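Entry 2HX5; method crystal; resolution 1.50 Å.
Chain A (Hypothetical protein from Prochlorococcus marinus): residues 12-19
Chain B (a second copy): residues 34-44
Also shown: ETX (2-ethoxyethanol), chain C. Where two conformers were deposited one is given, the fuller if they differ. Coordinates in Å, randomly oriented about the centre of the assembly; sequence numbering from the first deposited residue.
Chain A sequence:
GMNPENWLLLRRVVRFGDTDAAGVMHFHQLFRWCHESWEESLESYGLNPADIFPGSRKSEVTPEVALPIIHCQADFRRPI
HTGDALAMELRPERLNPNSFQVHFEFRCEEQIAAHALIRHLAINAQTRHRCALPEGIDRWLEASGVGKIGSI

Chain A 12-19: RVVRFGDT
Chain B, residues 34-44: CHESWEESLES

Residues 34-44 of chain B form an unbroken stretch of α-helix, and against it lie residues 12-19 of chain A, from the other copy of the same protein, a segment that ends a β-strand at Val13(A), passes through an extended Arg15(A) (phi/psi -108/162) and tightens into a 3-10 turn at residues 16-18. Register is set by Arg15(A) and Glu36(B), whose CA atoms lie 6.4 Å apart; together the stretches bury 399 Å².

Arg15(A) covers the most surface. Its CA-to-CB bond points toward the helix, and chi1 to chi3 of m, m and t carry the chain along it, Arg15(A) CG passing 4.0 Å from Glu36(B) CG. One guanidinium face lies over the helix backbone, near Glu36(B) O and Glu40(B) CA, while the edge meets Glu43(B) (t, t, chi3 87°) in a two-pronged salt bridge: Arg15(A) NH1 to Glu43(B) OE2 at 2.9 Å and Arg15(A) NH2 to Glu43(B) OE1 at 3.0 Å. Arginine suits this place because its long chain packs while its planar head directs paired N-H groups at a carboxylate.

Glu39(B), chi1 m, chi2 t and chi3 70°, points toward chain A and is buried, so its charge needs partners. Glu39(B) OE1 accepts the backbone N of Phe16(A) at 2.7 Å, and Glu39(B) OE2 accepts ND1 of His35(B), one helical turn earlier, at 2.8 Å. Water 3 links Glu39(B) OE2 to Gly17(A) N. A 2-ethoxyethanol, probably from the crystallisation liquor, receives a hydrogen bond from Arg15(A) NH1 at O1 (3.0 Å) and gives one from O1 to Glu39(B) OE1 (2.8 Å).

Glu36(B) (m, t, chi3 0°) faces a like charge: its OE2 lies 4.3 Å from Asp18(A) OD1. Water 4 donates to both oxygens, easing the approach. Asp18(A), chi1 m, also steadies the turn, its OD2 accepting Arg15(A) N at 2.9 Å. Phe16(A), chi1 t, adds apolar packing, CD2 lying 3.9 Å from His35(B) CE1.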

ATOM      1  N   ARG A  12      13.217  -7.144  10.373  1.00 20.75           N
ATOM      2  CA  ARG A  12      13.035  -6.469   9.092  1.00 23.57           C
ATOM      3  C   ARG A  12      13.642  -5.080   9.094  1.00 21.87           C
ATOM      4  O   ARG A  12      13.885  -4.443  10.118  1.00 21.44           O
ATOM      5  CB  ARG A  12      11.574  -6.401   8.677  1.00 26.40           C
ATOM      6  CG  ARG A  12      10.740  -5.376   9.424  1.00 25.53           C
ATOM      7  CD  ARG A  12       9.281  -5.384   8.921  1.00 25.55           C
ATOM      8  NE  ARG A  12       9.109  -5.000   7.528  1.00 25.34           N
ATOM      9  CZ  ARG A  12       8.389  -5.670   6.585  1.00 24.75           C
ATOM     10  NH1 ARG A  12       7.780  -6.830   6.775  1.00 22.48           N
ATOM     11  NH2 ARG A  12       8.275  -5.113   5.407  1.00 25.04           N
ATOM     12  N   VAL A  13      13.862  -4.616   7.879  1.00 19.50           N
ATOM     13  CA  VAL A  13      14.457  -3.315   7.644  1.00 16.62           C
ATOM     14  C   VAL A  13      13.377  -2.421   7.012  1.00 14.99           C
ATOM     15  O   VAL A  13      12.667  -2.814   6.056  1.00 18.44           O
ATOM     16  CB  VAL A  13      15.698  -3.369   6.698  1.00 19.07           C
ATOM     17  CG1 VAL A  13      16.335  -2.002   6.567  1.00 19.86           C
ATOM     18  CG2 VAL A  13      16.684  -4.469   7.213  1.00 21.61           C
ATOM     19  N   VAL A  14      13.238  -1.231   7.595  1.00 15.36           N
ATOM     20  CA  VAL A  14      12.297  -0.215   7.148  1.00 14.57           C
ATOM     21  C   VAL A  14      12.771   0.312   5.758  1.00 14.38           C
ATOM     22  O   VAL A  14      13.923   0.661   5.592  1.00 16.13           O
ATOM     23  CB  VAL A  14      12.186   0.963   8.159  1.00 16.36           C
ATOM     24  CG1 VAL A  14      11.179   1.984   7.679  1.00 15.30           C
ATOM     25  CG2 VAL A  14      11.846   0.429   9.586  1.00 17.13           C
ATOM     26  N   ARG A  15      11.879   0.340   4.760  1.00 13.69           N
ATOM     27  CA  ARG A  15      12.248   0.761   3.422  1.00 15.56           C
ATOM     28  C   ARG A  15      11.641   2.137   3.101  1.00 13.86           C
ATOM     29  O   ARG A  15      10.731   2.620   3.821  1.00 15.48           O
ATOM     30  CB  ARG A  15      11.799  -0.291   2.421  1.00 14.59           C
ATOM     31  CG  ARG A  15      12.485  -1.650   2.630  1.00 14.22           C
ATOM     32  CD  ARG A  15      13.969  -1.596   2.496  1.00 15.68           C
ATOM     33  NE  ARG A  15      14.639  -2.923   2.654  1.00 16.91           N
ATOM     34  CZ  ARG A  15      15.928  -3.065   2.933  1.00 15.95           C
ATOM     35  NH1 ARG A  15      16.770  -2.051   3.033  1.00 18.84           N
ATOM     36  NH2 ARG A  15      16.420  -4.273   3.060  1.00 20.37           N
ATOM     37  N   PHE A  16      12.197   2.764   2.082  1.00 14.28           N
ATOM     38  CA  PHE A  16      11.933   4.165   1.782  1.00 12.51           C
ATOM     39  C   PHE A  16      10.419   4.396   1.551  1.00 13.44           C
ATOM     40  O   PHE A  16       9.831   5.378   2.039  1.00 14.45           O
ATOM     41  CB  PHE A  16      12.729   4.590   0.574  1.00 11.62           C
ATOM     42  CG  PHE A  16      12.621   6.001   0.263  1.00 13.92           C
ATOM     43  CD1 PHE A  16      13.051   6.948   1.185  1.00 19.07           C
ATOM     44  CD2 PHE A  16      12.161   6.412  -0.936  1.00 15.86           C
ATOM     45  CE1 PHE A  16      12.960   8.280   0.879  1.00 20.03           C
ATOM     46  CE2 PHE A  16      12.111   7.781  -1.249  1.00 16.98           C
ATOM     47  CZ  PHE A  16      12.498   8.659  -0.348  1.00 15.51           C
ATOM     48  N   GLY A  17       9.757   3.518   0.797  1.00 12.95           N
ATOM     49  CA  GLY A  17       8.324   3.621   0.505  1.00 13.75           C
ATOM     50  C   GLY A  17       7.420   3.450   1.702  1.00 13.70           C
ATOM     51  O   GLY A  17       6.207   3.728   1.589  1.00 14.87           O
ATOM     52  N   ASP A  18       7.975   2.984   2.831  1.00 12.79           N
ATOM     53  CA  ASP A  18       7.214   2.842   4.059  1.00 14.01           C
ATOM     54  C   ASP A  18       7.096   4.167   4.815  1.00 12.26           C
ATOM     55  O   ASP A  18       6.374   4.200   5.854  1.00 15.34           O
ATOM     56  CB  ASP A  18       7.885   1.853   4.990  1.00 16.29           C
ATOM     57  CG  ASP A  18       8.031   0.463   4.388  1.00 20.56           C
ATOM     58  OD1 ASP A  18       7.252   0.135   3.433  1.00 25.13           O
ATOM     59  OD2 ASP A  18       8.993  -0.268   4.804  1.00 18.72           O
ATOM     60  N   THR A  19       7.785   5.212   4.386  1.00 13.21           N
ATOM     61  CA  THR A  19       7.871   6.505   5.066  1.00 13.65           C
ATOM     62  C   THR A  19       6.979   7.510   4.389  1.00 16.75           C
ATOM     63  O   THR A  19       6.528   7.300   3.258  1.00 18.78           O
ATOM     64  CB  THR A  19       9.309   7.066   5.055  1.00 15.34           C
ATOM     65  OG1 THR A  19       9.673   7.417   3.703  1.00 18.94           O
ATOM     66  CG2 THR A  19      10.221   6.137   5.756  1.00 18.41           C
TER
ATOM     67  N   CYS B  34      10.396  -4.194  -6.483  1.00 13.51           N
ATOM     68  CA  CYS B  34      11.599  -3.730  -7.180  1.00 17.04           C
ATOM     69  C   CYS B  34      12.355  -2.680  -6.404  1.00 14.20           C
ATOM     70  O   CYS B  34      13.552  -2.790  -6.142  1.00 15.47           O
ATOM     71  CB  CYS B  34      11.220  -3.159  -8.527  1.00 14.82           C
ATOM     72  SG  CYS B  34      10.639  -4.323  -9.800  1.00 17.45           S
ATOM     73  N   HIS B  35      11.633  -1.669  -5.943  1.00 14.23           N
ATOM     74  CA  HIS B  35      12.271  -0.593  -5.223  1.00 15.18           C
ATOM     75  C   HIS B  35      12.925  -1.111  -3.952  1.00 13.86           C
ATOM     76  O   HIS B  35      14.079  -0.790  -3.611  1.00 14.45           O
ATOM     77  CB  HIS B  35      11.292   0.533  -4.941  1.00 16.03           C
ATOM     78  CG  HIS B  35      11.903   1.836  -4.491  1.00 16.02           C
ATOM     79  ND1 HIS B  35      12.542   2.010  -3.274  1.00 15.56           N
ATOM     80  CD2 HIS B  35      11.908   3.044  -5.102  1.00 19.99           C
ATOM     81  CE1 HIS B  35      12.891   3.291  -3.170  1.00 18.19           C
ATOM     82  NE2 HIS B  35      12.561   3.919  -4.278  1.00 18.79           N
ATOM     83  N   GLU B  36      12.182  -1.954  -3.227  1.00 14.90           N
ATOM     84  CA  GLU B  36      12.773  -2.522  -2.007  1.00 15.00           C
ATOM     85  C   GLU B  36      13.990  -3.389  -2.299  1.00 15.12           C
ATOM     86  O   GLU B  36      14.949  -3.384  -1.535  1.00 15.52           O
ATOM     87  CB  GLU B  36      11.754  -3.377  -1.259  1.00 14.32           C
ATOM     88  CG  GLU B  36      10.573  -2.625  -0.704  1.00 14.48           C
ATOM     89  CD  GLU B  36       9.605  -3.421   0.167  1.00 20.67           C
ATOM     90  OE1 GLU B  36       9.869  -4.623   0.339  1.00 24.62           O
ATOM     91  OE2 GLU B  36       8.642  -2.809   0.675  1.00 20.36           O
ATOM     92  N   SER B  37      13.987  -4.141  -3.400  0.50 13.03           N
ATOM     93  CA  SER B  37      15.173  -4.948  -3.742  0.50 14.01           C
ATOM     94  C   SER B  37      16.370  -4.105  -4.141  0.50 15.68           C
ATOM     95  O   SER B  37      17.511  -4.494  -3.927  0.50 14.81           O
ATOM     96  CB  SER B  37      14.870  -5.987  -4.822  0.50 14.93           C
ATOM     97  OG  SER B  37      14.817  -5.421  -6.126  0.50 13.80           O
ATOM     98  N   TRP B  38      16.110  -2.954  -4.754  1.00 14.33           N
ATOM     99  CA  TRP B  38      17.162  -2.002  -5.082  1.00 14.41           C
ATOM    100  C   TRP B  38      17.802  -1.474  -3.770  1.00 15.47           C
ATOM    101  O   TRP B  38      19.020  -1.459  -3.603  1.00 16.23           O
ATOM    102  CB  TRP B  38      16.601  -0.869  -5.927  1.00 15.14           C
ATOM    103  CG  TRP B  38      17.553   0.295  -6.097  1.00 16.10           C
ATOM    104  CD1 TRP B  38      18.796   0.252  -6.604  1.00 17.30           C
ATOM    105  CD2 TRP B  38      17.280   1.658  -5.780  1.00 16.30           C
ATOM    106  NE1 TRP B  38      19.341   1.519  -6.642  1.00 16.96           N
ATOM    107  CE2 TRP B  38      18.428   2.408  -6.133  1.00 19.17           C
ATOM    108  CE3 TRP B  38      16.176   2.328  -5.246  1.00 17.20           C
ATOM    109  CZ2 TRP B  38      18.517   3.819  -5.909  1.00 17.25           C
ATOM    110  CZ3 TRP B  38      16.241   3.697  -5.100  1.00 19.12           C
ATOM    111  CH2 TRP B  38      17.406   4.425  -5.409  1.00 21.09           C
ATOM    112  N   GLU B  39      16.952  -1.084  -2.811  1.00 14.39           N
ATOM    113  CA  GLU B  39      17.465  -0.664  -1.503  1.00 14.15           C
ATOM    114  C   GLU B  39      18.274  -1.792  -0.863  1.00 13.45           C
ATOM    115  O   GLU B  39      19.338  -1.566  -0.291  1.00 15.07           O
ATOM    116  CB  GLU B  39      16.297  -0.262  -0.589  1.00 15.23           C
ATOM    117  CG  GLU B  39      15.501   0.917  -1.090  1.00 14.92           C
ATOM    118  CD  GLU B  39      14.244   1.163  -0.265  1.00 15.41           C
ATOM    119  OE1 GLU B  39      14.389   1.604   0.909  1.00 17.53           O
ATOM    120  OE2 GLU B  39      13.152   0.900  -0.820  1.00 17.88           O
ATOM    121  N   GLU B  40      17.740  -3.019  -0.887  1.00 13.57           N
ATOM    122  CA  GLU B  40      18.445  -4.206  -0.348  1.00 14.90           C
ATOM    123  C   GLU B  40      19.786  -4.436  -1.014  1.00 14.03           C
ATOM    124  O   GLU B  40      20.786  -4.784  -0.351  1.00 15.13           O
ATOM    125  CB  GLU B  40      17.600  -5.481  -0.473  1.00 15.04           C
ATOM    126  CG  GLU B  40      18.166  -6.608   0.297  1.00 16.68           C
ATOM    127  CD  GLU B  40      17.334  -7.880   0.196  1.00 22.65           C
ATOM    128  OE1 GLU B  40      16.239  -7.857  -0.397  1.00 29.71           O
ATOM    129  OE2 GLU B  40      17.816  -8.937   0.689  1.00 25.88           O
ATOM    130  N   SER B  41      19.822  -4.230  -2.322  1.00 13.78           N
ATOM    131  CA  SER B  41      21.073  -4.367  -3.056  1.00 14.00           C
ATOM    132  C   SER B  41      22.156  -3.379  -2.655  1.00 14.43           C
ATOM    133  O   SER B  41      23.292  -3.723  -2.436  1.00 15.40           O
ATOM    134  CB  SER B  41      20.769  -4.249  -4.546  1.00 16.03           C
ATOM    135  OG  SER B  41      21.949  -4.507  -5.319  1.00 14.98           O
ATOM    136  N   LEU B  42      21.734  -2.131  -2.481  1.00 13.24           N
ATOM    137  CA  LEU B  42      22.658  -1.109  -2.070  1.00 15.42           C
ATOM    138  C   LEU B  42      23.204  -1.438  -0.677  1.00 15.64           C
ATOM    139  O   LEU B  42      24.415  -1.325  -0.453  1.00 15.71           O
ATOM    140  CB  LEU B  42      21.984   0.264  -2.044  1.00 16.91           C
ATOM    141  CG  LEU B  42      21.447   0.807  -3.394  1.00 15.41           C
ATOM    142  CD1 LEU B  42      20.710   2.146  -3.109  1.00 17.52           C
ATOM    143  CD2 LEU B  42      22.563   0.945  -4.412  1.00 16.44           C
ATOM    144  N   GLU B  43      22.311  -1.862   0.222  1.00 16.62           N
ATOM    145  CA  GLU B  43      22.674  -2.284   1.601  1.00 16.57           C
ATOM    146  C   GLU B  43      23.690  -3.452   1.597  1.00 17.09           C
ATOM    147  O   GLU B  43      24.708  -3.435   2.284  1.00 19.13           O
ATOM    148  CB  GLU B  43      21.373  -2.684   2.284  1.00 18.98           C
ATOM    149  CG  GLU B  43      21.345  -3.210   3.685  1.00 24.26           C
ATOM    150  CD  GLU B  43      19.860  -3.446   4.041  1.00 26.09           C
ATOM    151  OE1 GLU B  43      19.310  -4.551   3.753  1.00 30.76           O
ATOM    152  OE2 GLU B  43      19.249  -2.435   4.466  1.00 30.51           O
ATOM    153  N   SER B  44      23.384  -4.462   0.778  0.50 15.33           N
ATOM    154  CA  SER B  44      24.203  -5.682   0.642  0.50 16.14           C
ATOM    155  C   SER B  44      25.573  -5.455   0.010  0.50 16.05           C
ATOM    156  O   SER B  44      26.515  -6.193   0.275  0.50 17.34           O
ATOM    157  CB  SER B  44      23.432  -6.700  -0.188  0.50 15.76           C
ATOM    158  OG  SER B  44      24.198  -7.884  -0.324  0.50 17.32           O
TER
HETATM  159  C2  ETX C 152      18.613   0.926   2.171  1.00 29.77           C
HETATM  160  O2  ETX C 152      19.657   1.853   1.915  1.00 28.33           O
HETATM  161  C3  ETX C 152      21.018   1.457   1.617  1.00 32.30           C
HETATM  162  C4  ETX C 152      21.756   2.373   1.007  1.00 29.25           C
HETATM  163  O1  ETX C 152      16.231   0.881   2.830  1.00 23.87           O
HETATM  164  C1  ETX C 152      17.331   1.751   2.494  1.00 29.55           C
HETATM  165  O   HOH W   1       8.072  -5.754   2.122  0.50 17.09           O
HETATM  166  O   HOH W   2       8.493  -2.779   3.375  1.00 21.32           O
HETATM  167  O   HOH W   3      10.456   1.157  -0.653  1.00 14.91           O
HETATM  168  O   HOH W   4       8.451  -0.200   0.739  1.00 16.14           O